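Probable quinone reductase Qor (NADPH:quinone reductase) (Zeta-crystallin homolog protein) (Mycobacterium tuberculosis, PDB 4RVU) probably transfers electrons from NADPH to quinone substrates as a quinone reductase, and binds NADPH in a Rossmann-type domain. Local coordinates at residues Tyr197-Arg209 against Val224-Leu236. Numbering follows the deposited sequence.
Sequences YPEDAWQFAGRVR and VGATTFDASLASL. With NDP (NADPH dihydro-nicotinamide-adenine-dinucleotide phosphate), chain E.
In the Rossmann-type NADPH domain, beside the cofactor's 2'-phosphate, Y197 packs against V224 and T228 while its hydroxyl donates to phosphate oxygen O3X of NADPH at 2.9 Å, in the plane of the ring. T228 CG2 lies near that plane at the ring edge, 3.6 Å from Y197 CD2, and V224 CG2 also meets the edge. R322, which binds the cofactor too, makes a cation-pi contact with Y197. Next door, P198 CG presses tightly on A231 CB and also sits over one face of the F204 ring, which is swung there with CG anti to its backbone N (chi1 -179°). Water 1 joins P198 O to T227 O. From here helices 201-209 and 229-234, which follow strands 193-195 and 217-222 of the parallel sheet, run side by side at 42° with their axes 8.1 Å apart. Small residues permit this closeness: the CA atoms of A201 and A231 are 4.0 Å apart, and A205 CB meets A234 CB at 3.7 Å. S235 OG turns back to donate to A231 O (2.6 Å), lying near V208 CG2 and the F204 edge. At the far end R209, bent at chi2 (-108°), brings NH2 to both A234 O (3.1 Å) and L236 O (2.9 Å), each reached from above its carbonyl plane; water 2 links R209 NE to A234 O, and NH1 bonds G214 O.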
ATOM      1  N   TYR A 197      22.547  -2.438  10.566  1.00 22.33           N
ATOM      2  CA  TYR A 197      21.865  -2.851   9.345  1.00 22.53           C
ATOM      3  C   TYR A 197      21.658  -4.353   9.328  1.00 22.93           C
ATOM      4  O   TYR A 197      22.499  -5.104   9.842  1.00 22.79           O
ATOM      5  CB  TYR A 197      22.620  -2.375   8.099  1.00 21.79           C
ATOM      6  CG  TYR A 197      22.255  -0.945   7.754  1.00 22.70           C
ATOM      7  CD1 TYR A 197      22.861   0.121   8.402  1.00 22.22           C
ATOM      8  CD2 TYR A 197      21.265  -0.668   6.825  1.00 22.67           C
ATOM      9  CE1 TYR A 197      22.506   1.426   8.111  1.00 22.77           C
ATOM     10  CE2 TYR A 197      20.907   0.632   6.525  1.00 22.75           C
ATOM     11  CZ  TYR A 197      21.528   1.670   7.170  1.00 22.26           C
ATOM     12  OH  TYR A 197      21.169   2.962   6.868  1.00 22.75           O
ATOM     13  N   PRO A 198      20.518  -4.794   8.766  1.00 25.13           N
ATOM     14  CA  PRO A 198      20.196  -6.221   8.696  1.00 25.07           C
ATOM     15  C   PRO A 198      21.289  -7.009   7.981  1.00 27.06           C
ATOM     16  O   PRO A 198      21.849  -6.529   6.992  1.00 26.46           O
ATOM     17  CB  PRO A 198      18.913  -6.255   7.846  1.00 25.77           C
ATOM     18  CG  PRO A 198      18.329  -4.877   7.955  1.00 25.42           C
ATOM     19  CD  PRO A 198      19.487  -3.949   8.130  1.00 24.28           C
ATOM     20  N   GLU A 199      21.599  -8.199   8.488  1.00 52.55           N
ATOM     21  CA  GLU A 199      22.434  -9.138   7.747  1.00 54.32           C
ATOM     22  C   GLU A 199      21.520 -10.174   7.133  1.00 53.30           C
ATOM     23  O   GLU A 199      21.706 -10.599   5.989  1.00 54.59           O
ATOM     24  CB  GLU A 199      23.466  -9.819   8.651  1.00 54.00           C
ATOM     25  CG  GLU A 199      24.852  -9.183   8.604  1.00 56.66           C
ATOM     26  CD  GLU A 199      25.256  -8.758   7.199  1.00 59.13           C
ATOM     27  OE1 GLU A 199      25.160  -9.584   6.256  1.00 59.42           O
ATOM     28  OE2 GLU A 199      25.662  -7.583   7.038  1.00 59.27           O
ATOM     29  N   ASP A 200      20.523 -10.564   7.921  1.00 42.04           N
ATOM     30  CA  ASP A 200      19.512 -11.516   7.503  1.00 43.31           C
ATOM     31  C   ASP A 200      18.148 -10.976   7.928  1.00 41.67           C
ATOM     32  O   ASP A 200      17.978 -10.527   9.066  1.00 41.35           O
ATOM     33  CB  ASP A 200      19.779 -12.878   8.150  1.00 42.89           C
ATOM     34  CG  ASP A 200      18.754 -13.916   7.765  1.00 43.18           C
ATOM     35  OD1 ASP A 200      17.770 -14.080   8.518  1.00 42.59           O
ATOM     36  OD2 ASP A 200      18.935 -14.568   6.711  1.00 44.23           O
ATOM     37  N   ALA A 201      17.188 -11.021   7.006  1.00 28.93           N
ATOM     38  CA  ALA A 201      15.868 -10.435   7.218  1.00 27.75           C
ATOM     39  C   ALA A 201      15.168 -10.959   8.467  1.00 28.78           C
ATOM     40  O   ALA A 201      14.624 -10.187   9.256  1.00 27.50           O
ATOM     41  CB  ALA A 201      15.004 -10.647   5.990  1.00 27.57           C
ATOM     42  N   TRP A 202      15.185 -12.275   8.649  1.00 33.49           N
ATOM     43  CA  TRP A 202      14.520 -12.887   9.791  1.00 34.37           C
ATOM     44  C   TRP A 202      15.224 -12.580  11.104  1.00 31.93           C
ATOM     45  O   TRP A 202      14.572 -12.330  12.116  1.00 32.57           O
ATOM     46  CB  TRP A 202      14.379 -14.392   9.558  1.00 34.63           C
ATOM     47  CG  TRP A 202      13.730 -14.617   8.249  1.00 36.08           C
ATOM     48  CD1 TRP A 202      14.298 -15.134   7.116  1.00 36.74           C
ATOM     49  CD2 TRP A 202      12.391 -14.249   7.898  1.00 38.01           C
ATOM     50  NE1 TRP A 202      13.375 -15.144   6.091  1.00 37.78           N
ATOM     51  CE2 TRP A 202      12.200 -14.600   6.547  1.00 38.67           C
ATOM     52  CE3 TRP A 202      11.327 -13.673   8.608  1.00 36.64           C
ATOM     53  CZ2 TRP A 202      10.982 -14.393   5.890  1.00 38.60           C
ATOM     54  CZ3 TRP A 202      10.128 -13.468   7.957  1.00 37.11           C
ATOM     55  CH2 TRP A 202       9.962 -13.828   6.612  1.00 37.54           C
ATOM     56  N   GLN A 203      16.552 -12.600  11.073  1.00 42.12           N
ATOM     57  CA  GLN A 203      17.370 -12.215  12.222  1.00 43.07           C
ATOM     58  C   GLN A 203      17.016 -10.807  12.695  1.00 42.01           C
ATOM     59  O   GLN A 203      16.690 -10.583  13.867  1.00 42.28           O
ATOM     60  CB  GLN A 203      18.851 -12.258  11.840  1.00 44.68           C
ATOM     61  CG  GLN A 203      19.446 -13.652  11.787  1.00 46.61           C
ATOM     62  CD  GLN A 203      19.661 -14.232  13.171  1.00 49.18           C
ATOM     63  OE1 GLN A 203      20.265 -13.593  14.037  1.00 49.59           O
ATOM     64  NE2 GLN A 203      19.156 -15.444  13.391  1.00 48.91           N
ATOM     65  N   PHE A 204      17.079  -9.864  11.764  1.00 26.70           N
ATOM     66  CA  PHE A 204      16.755  -8.470  12.046  1.00 24.61           C
ATOM     67  C   PHE A 204      15.306  -8.314  12.499  1.00 24.16           C
ATOM     68  O   PHE A 204      15.029  -7.630  13.474  1.00 23.52           O
ATOM     69  CB  PHE A 204      17.028  -7.621  10.810  1.00 24.55           C
ATOM     70  CG  PHE A 204      16.738  -6.158  10.999  1.00 24.29           C
ATOM     71  CD1 PHE A 204      17.705  -5.308  11.524  1.00 26.29           C
ATOM     72  CD2 PHE A 204      15.505  -5.629  10.636  1.00 25.04           C
ATOM     73  CE1 PHE A 204      17.446  -3.954  11.691  1.00 24.97           C
ATOM     74  CE2 PHE A 204      15.238  -4.272  10.801  1.00 24.06           C
ATOM     75  CZ  PHE A 204      16.211  -3.437  11.337  1.00 24.15           C
ATOM     76  N   ALA A 205      14.375  -8.957  11.793  1.00 22.94           N
ATOM     77  CA  ALA A 205      12.971  -8.890  12.186  1.00 21.35           C
ATOM     78  C   ALA A 205      12.757  -9.391  13.616  1.00 21.61           C
ATOM     79  O   ALA A 205      11.947  -8.841  14.359  1.00 21.75           O
ATOM     80  CB  ALA A 205      12.085  -9.650  11.199  1.00 21.07           C
ATOM     81  N   GLY A 206      13.481 -10.434  14.001  1.00 27.23           N
ATOM     82  CA  GLY A 206      13.446 -10.896  15.379  1.00 27.82           C
ATOM     83  C   GLY A 206      13.840  -9.815  16.386  1.00 27.85           C
ATOM     84  O   GLY A 206      13.196  -9.678  17.430  1.00 28.59           O
ATOM     85  N   ARG A 207      14.880  -9.044  16.076  1.00 34.99           N
ATOM     86  CA  ARG A 207      15.299  -7.939  16.951  1.00 34.28           C
ATOM     87  C   ARG A 207      14.135  -6.966  17.135  1.00 33.93           C
ATOM     88  O   ARG A 207      13.756  -6.621  18.258  1.00 33.47           O
ATOM     89  CB  ARG A 207      16.486  -7.186  16.350  1.00 35.80           C
ATOM     90  CG  ARG A 207      17.477  -8.052  15.602  1.00 36.73           C
ATOM     91  CD  ARG A 207      18.302  -8.905  16.548  1.00 36.71           C
ATOM     92  NE  ARG A 207      19.576  -8.270  16.872  1.00 39.81           N
ATOM     93  CZ  ARG A 207      19.752  -7.430  17.887  1.00 39.46           C
ATOM     94  NH1 ARG A 207      18.730  -7.126  18.681  1.00 38.80           N
ATOM     95  NH2 ARG A 207      20.947  -6.891  18.113  1.00 39.97           N
ATOM     96  N   VAL A 208      13.566  -6.540  16.012  1.00 25.20           N
ATOM     97  CA  VAL A 208      12.410  -5.646  16.014  1.00 24.54           C
ATOM     98  C   VAL A 208      11.224  -6.237  16.779  1.00 24.53           C
ATOM     99  O   VAL A 208      10.579  -5.532  17.560  1.00 23.90           O
ATOM    100  CB  VAL A 208      12.000  -5.273  14.571  1.00 24.25           C
ATOM    101  CG1 VAL A 208      10.759  -4.379  14.567  1.00 23.74           C
ATOM    102  CG2 VAL A 208      13.169  -4.588  13.865  1.00 23.24           C
ATOM    103  N   ARG A 209      10.939  -7.526  16.561  1.00 27.52           N
ATOM    104  CA  ARG A 209       9.869  -8.195  17.298  1.00 27.80           C
ATOM    105  C   ARG A 209      10.164  -8.196  18.801  1.00 26.46           C
ATOM    106  O   ARG A 209       9.277  -7.917  19.608  1.00 26.78           O
ATOM    107  CB  ARG A 209       9.656  -9.634  16.802  1.00 27.07           C
ATOM    108  CG  ARG A 209       9.321  -9.752  15.318  1.00 28.40           C
ATOM    109  CD  ARG A 209       7.876 -10.122  15.019  1.00 28.53           C
ATOM    110  NE  ARG A 209       7.595  -9.983  13.588  1.00 28.74           N
ATOM    111  CZ  ARG A 209       6.526  -9.372  13.086  1.00 27.39           C
ATOM    112  NH1 ARG A 209       5.608  -8.859  13.894  1.00 27.30           N
ATOM    113  NH2 ARG A 209       6.377  -9.278  11.773  1.00 27.74           N
ATOM    114  N   VAL A 224      16.345   3.233   2.093  1.00 19.13           N
ATOM    115  CA  VAL A 224      17.602   2.563   1.770  1.00 18.28           C
ATOM    116  C   VAL A 224      17.426   1.565   0.620  1.00 18.88           C
ATOM    117  O   VAL A 224      18.306   1.418  -0.234  1.00 19.23           O
ATOM    118  CB  VAL A 224      18.162   1.872   3.024  1.00 18.95           C
ATOM    119  CG1 VAL A 224      19.356   0.992   2.677  1.00 18.64           C
ATOM    120  CG2 VAL A 224      18.544   2.923   4.071  1.00 19.19           C
ATOM    121  N   GLY A 225      16.283   0.887   0.585  1.00 20.01           N
ATOM    122  CA  GLY A 225      15.967   0.063  -0.569  1.00 20.13           C
ATOM    123  C   GLY A 225      16.571  -1.328  -0.560  1.00 20.07           C
ATOM    124  O   GLY A 225      16.235  -2.146   0.292  1.00 20.27           O
ATOM    125  N   ALA A 226      17.454  -1.600  -1.516  1.00 22.32           N
ATOM    126  CA  ALA A 226      17.904  -2.976  -1.784  1.00 22.93           C
ATOM    127  C   ALA A 226      18.364  -3.778  -0.565  1.00 23.07           C
ATOM    128  O   ALA A 226      17.965  -4.928  -0.394  1.00 22.70           O
ATOM    129  CB  ALA A 226      18.974  -2.985  -2.870  1.00 23.47           C
ATOM    130  N   THR A 227      19.188  -3.181   0.290  1.00 20.43           N
ATOM    131  CA  THR A 227      19.788  -3.918   1.413  1.00 19.78           C
ATOM    132  C   THR A 227      18.911  -4.049   2.665  1.00 19.54           C
ATOM    133  O   THR A 227      19.251  -4.778   3.602  1.00 20.28           O
ATOM    134  CB  THR A 227      21.150  -3.316   1.821  1.00 20.06           C
ATOM    135  OG1 THR A 227      20.958  -1.970   2.270  1.00 19.95           O
ATOM    136  CG2 THR A 227      22.099  -3.316   0.644  1.00 19.23           C
ATOM    137  N   THR A 228      17.772  -3.367   2.672  1.00 17.82           N
ATOM    138  CA  THR A 228      16.940  -3.349   3.861  1.00 16.97           C
ATOM    139  C   THR A 228      15.505  -3.811   3.610  1.00 17.00           C
ATOM    140  O   THR A 228      14.790  -4.095   4.565  1.00 18.01           O
ATOM    141  CB  THR A 228      16.885  -1.949   4.473  1.00 18.04           C
ATOM    142  OG1 THR A 228      16.502  -1.009   3.460  1.00 18.11           O
ATOM    143  CG2 THR A 228      18.253  -1.552   5.043  1.00 17.84           C
ATOM    144  N   PHE A 229      15.081  -3.854   2.348  1.00 19.15           N
ATOM    145  CA  PHE A 229      13.670  -4.116   2.033  1.00 19.66           C
ATOM    146  C   PHE A 229      13.129  -5.410   2.654  1.00 19.93           C
ATOM    147  O   PHE A 229      12.073  -5.399   3.304  1.00 19.71           O
ATOM    148  CB  PHE A 229      13.404  -4.114   0.524  1.00 19.31           C
ATOM    149  CG  PHE A 229      11.948  -4.245   0.185  1.00 19.73           C
ATOM    150  CD1 PHE A 229      11.377  -5.498  -0.000  1.00 20.17           C
ATOM    151  CD2 PHE A 229      11.137  -3.120   0.097  1.00 19.90           C
ATOM    152  CE1 PHE A 229      10.035  -5.633  -0.292  1.00 20.06           C
ATOM    153  CE2 PHE A 229       9.780  -3.247  -0.196  1.00 20.27           C
ATOM    154  CZ  PHE A 229       9.233  -4.514  -0.391  1.00 19.95           C
ATOM    155  N   ASP A 230      13.827  -6.527   2.442  1.00 24.03           N
ATOM    156  CA  ASP A 230      13.349  -7.800   2.974  1.00 24.11           C
ATOM    157  C   ASP A 230      13.164  -7.742   4.487  1.00 23.54           C
ATOM    158  O   ASP A 230      12.177  -8.251   5.020  1.00 22.72           O
ATOM    159  CB  ASP A 230      14.295  -8.943   2.589  1.00 25.14           C
ATOM    160  CG  ASP A 230      14.351  -9.168   1.091  1.00 25.42           C
ATOM    161  OD1 ASP A 230      13.565  -8.525   0.365  1.00 24.44           O
ATOM    162  OD2 ASP A 230      15.179  -9.992   0.637  1.00 27.09           O
ATOM    163  N   ALA A 231      14.114  -7.105   5.173  1.00 17.40           N
ATOM    164  CA  ALA A 231      14.033  -6.930   6.613  1.00 17.51           C
ATOM    165  C   ALA A 231      12.881  -6.011   7.022  1.00 17.47           C
ATOM    166  O   ALA A 231      12.185  -6.280   8.003  1.00 17.37           O
ATOM    167  CB  ALA A 231      15.353  -6.414   7.157  1.00 17.93           C
ATOM    168  N   SER A 232      12.696  -4.916   6.283  1.00 18.11           N
ATOM    169  CA  SER A 232      11.578  -4.009   6.538  1.00 18.24           C
ATOM    170  C   SER A 232      10.255  -4.755   6.441  1.00 17.54           C
ATOM    171  O   SER A 232       9.400  -4.655   7.329  1.00 17.73           O
ATOM    172  CB  SER A 232      11.572  -2.869   5.521  1.00 18.36           C
ATOM    173  OG  SER A 232      12.711  -2.041   5.676  1.00 18.99           O
ATOM    174  N   LEU A 233      10.089  -5.489   5.353  1.00 18.06           N
ATOM    175  CA  LEU A 233       8.848  -6.234   5.129  1.00 17.05           C
ATOM    176  C   LEU A 233       8.595  -7.244   6.259  1.00 17.64           C
ATOM    177  O   LEU A 233       7.467  -7.391   6.741  1.00 17.37           O
ATOM    178  CB  LEU A 233       8.882  -6.925   3.761  1.00 17.26           C
ATOM    179  CG  LEU A 233       7.637  -7.744   3.395  1.00 18.25           C
ATOM    180  CD1 LEU A 233       6.432  -6.833   3.359  1.00 18.30           C
ATOM    181  CD2 LEU A 233       7.800  -8.448   2.064  1.00 17.44           C
ATOM    182  N   ALA A 234       9.656  -7.917   6.702  1.00 20.28           N
ATOM    183  CA  ALA A 234       9.550  -8.924   7.766  1.00 20.37           C
ATOM    184  C   ALA A 234       9.315  -8.349   9.166  1.00 21.19           C
ATOM    185  O   ALA A 234       9.005  -9.098  10.100  1.00 20.73           O
ATOM    186  CB  ALA A 234      10.788  -9.819   7.767  1.00 20.88           C
ATOM    187  N   SER A 235       9.494  -7.035   9.328  1.00 19.22           N
ATOM    188  CA  SER A 235       9.373  -6.409  10.640  1.00 18.92           C
ATOM    189  C   SER A 235       8.007  -5.812  10.966  1.00 19.50           C
ATOM    190  O   SER A 235       7.810  -5.284  12.059  1.00 19.59           O
ATOM    191  CB  SER A 235      10.450  -5.334  10.809  1.00 19.55           C
ATOM    192  OG  SER A 235      11.731  -5.874  10.575  1.00 20.27           O
ATOM    193  N   LEU A 236       7.060  -5.905  10.033  1.00 19.89           N
ATOM    194  CA  LEU A 236       5.782  -5.197  10.168  1.00 19.68           C
ATOM    195  C   LEU A 236       4.718  -5.856  11.042  1.00 20.55           C
ATOM    196  O   LEU A 236       4.578  -7.080  11.077  1.00 20.48           O
ATOM    197  CB  LEU A 236       5.170  -4.967   8.790  1.00 19.79           C
ATOM    198  CG  LEU A 236       5.821  -3.850   7.990  1.00 19.96           C
ATOM    199  CD1 LEU A 236       5.494  -4.022   6.521  1.00 20.81           C
ATOM    200  CD2 LEU A 236       5.317  -2.505   8.492  1.00 20.19           C
TER
HETATM  201  PA  NDP E 401      20.627  10.601   3.498  1.00 22.77           P
HETATM  202  O1A NDP E 401      21.169  11.854   4.126  1.00 20.89           O
HETATM  203  O2A NDP E 401      19.700   9.720   4.285  1.00 21.76           O
HETATM  204  O5B NDP E 401      21.860   9.714   2.975  1.00 22.87           O
HETATM  205  C5B NDP E 401      21.660   8.356   2.599  1.00 23.23           C
HETATM  206  C4B NDP E 401      21.944   7.488   3.814  1.00 22.06           C
HETATM  207  O4B NDP E 401      21.489   6.150   3.612  1.00 22.25           O
HETATM  208  C3B NDP E 401      23.434   7.379   4.082  1.00 23.81           C
HETATM  209  O3B NDP E 401      23.901   8.435   4.922  1.00 23.37           O
HETATM  210  C2B NDP E 401      23.570   6.024   4.747  1.00 21.86           C
HETATM  211  O2B NDP E 401      23.589   6.156   6.161  1.00 21.16           O
HETATM  212  C1B NDP E 401      22.341   5.241   4.309  1.00 20.98           C
HETATM  213  N9A NDP E 401      22.806   4.153   3.419  1.00 21.62           N
HETATM  214  C8A NDP E 401      22.648   2.837   3.636  1.00 21.38           C
HETATM  215  N7A NDP E 401      23.207   2.109   2.641  1.00 21.44           N
HETATM  216  C5A NDP E 401      23.749   2.971   1.765  1.00 22.16           C
HETATM  217  C6A NDP E 401      24.496   2.869   0.491  1.00 22.38           C
HETATM  218  N6A NDP E 401      24.778   1.664  -0.052  1.00 22.83           N
HETATM  219  N1A NDP E 401      24.885   4.016  -0.105  1.00 23.18           N
HETATM  220  C2A NDP E 401      24.608   5.216   0.431  1.00 22.52           C
HETATM  221  N3A NDP E 401      23.937   5.384   1.582  1.00 21.68           N
HETATM  222  C4A NDP E 401      23.487   4.319   2.284  1.00 22.67           C
HETATM  223  O3  NDP E 401      19.920  11.005   2.116  1.00 22.41           O
HETATM  224  PN  NDP E 401      18.630  11.958   2.071  1.00 22.37           P
HETATM  225  O1N NDP E 401      18.253  12.331   3.480  1.00 21.87           O
HETATM  226  O2N NDP E 401      18.887  13.022   1.037  1.00 21.62           O
HETATM  227  O5D NDP E 401      17.500  10.974   1.496  1.00 21.82           O
HETATM  228  C5D NDP E 401      17.153   9.782   2.197  1.00 22.07           C
HETATM  229  C4D NDP E 401      16.509   8.792   1.239  1.00 21.71           C
HETATM  230  O4D NDP E 401      15.174   9.200   0.947  1.00 22.58           O
HETATM  231  C3D NDP E 401      17.244   8.754  -0.086  1.00 22.96           C
HETATM  232  O3D NDP E 401      17.256   7.404  -0.547  1.00 23.24           O
HETATM  233  C2D NDP E 401      16.401   9.593  -1.021  1.00 26.23           C
HETATM  234  O2D NDP E 401      16.504   9.102  -2.358  1.00 23.50           O
HETATM  235  C1D NDP E 401      15.003   9.404  -0.456  1.00 23.98           C
HETATM  236  N1N NDP E 401      14.110  10.547  -0.654  1.00 23.77           N
HETATM  237  C2N NDP E 401      12.897  10.320  -1.163  1.00 22.62           C
HETATM  238  C3N NDP E 401      11.981  11.340  -1.368  1.00 21.95           C
HETATM  239  C7N NDP E 401      10.639  11.012  -1.950  1.00 22.46           C
HETATM  240  O7N NDP E 401       9.810  11.897  -2.069  1.00 22.30           O
HETATM  241  N7N NDP E 401      10.389   9.756  -2.315  1.00 20.89           N
HETATM  242  C4N NDP E 401      12.316  12.769  -1.009  1.00 21.43           C
HETATM  243  C5N NDP E 401      13.660  12.879  -0.454  1.00 22.26           C
HETATM  244  C6N NDP E 401      14.492  11.777  -0.295  1.00 22.39           C
HETATM  245  P2B NDP E 401      24.058   4.932   7.095  1.00 21.70           P
HETATM  246  O1X NDP E 401      24.144   3.764   6.154  1.00 23.18           O
HETATM  247  O2X NDP E 401      25.383   5.373   7.647  1.00 24.31           O
HETATM  248  O3X NDP E 401      22.980   4.825   8.134  1.00 23.75           O
HETATM  249  O   HOH W   1      21.365  -4.423   5.326  1.00 27.93           O
HETATM  250  O   HOH W   2       9.125 -11.543  11.738  1.00 28.20           O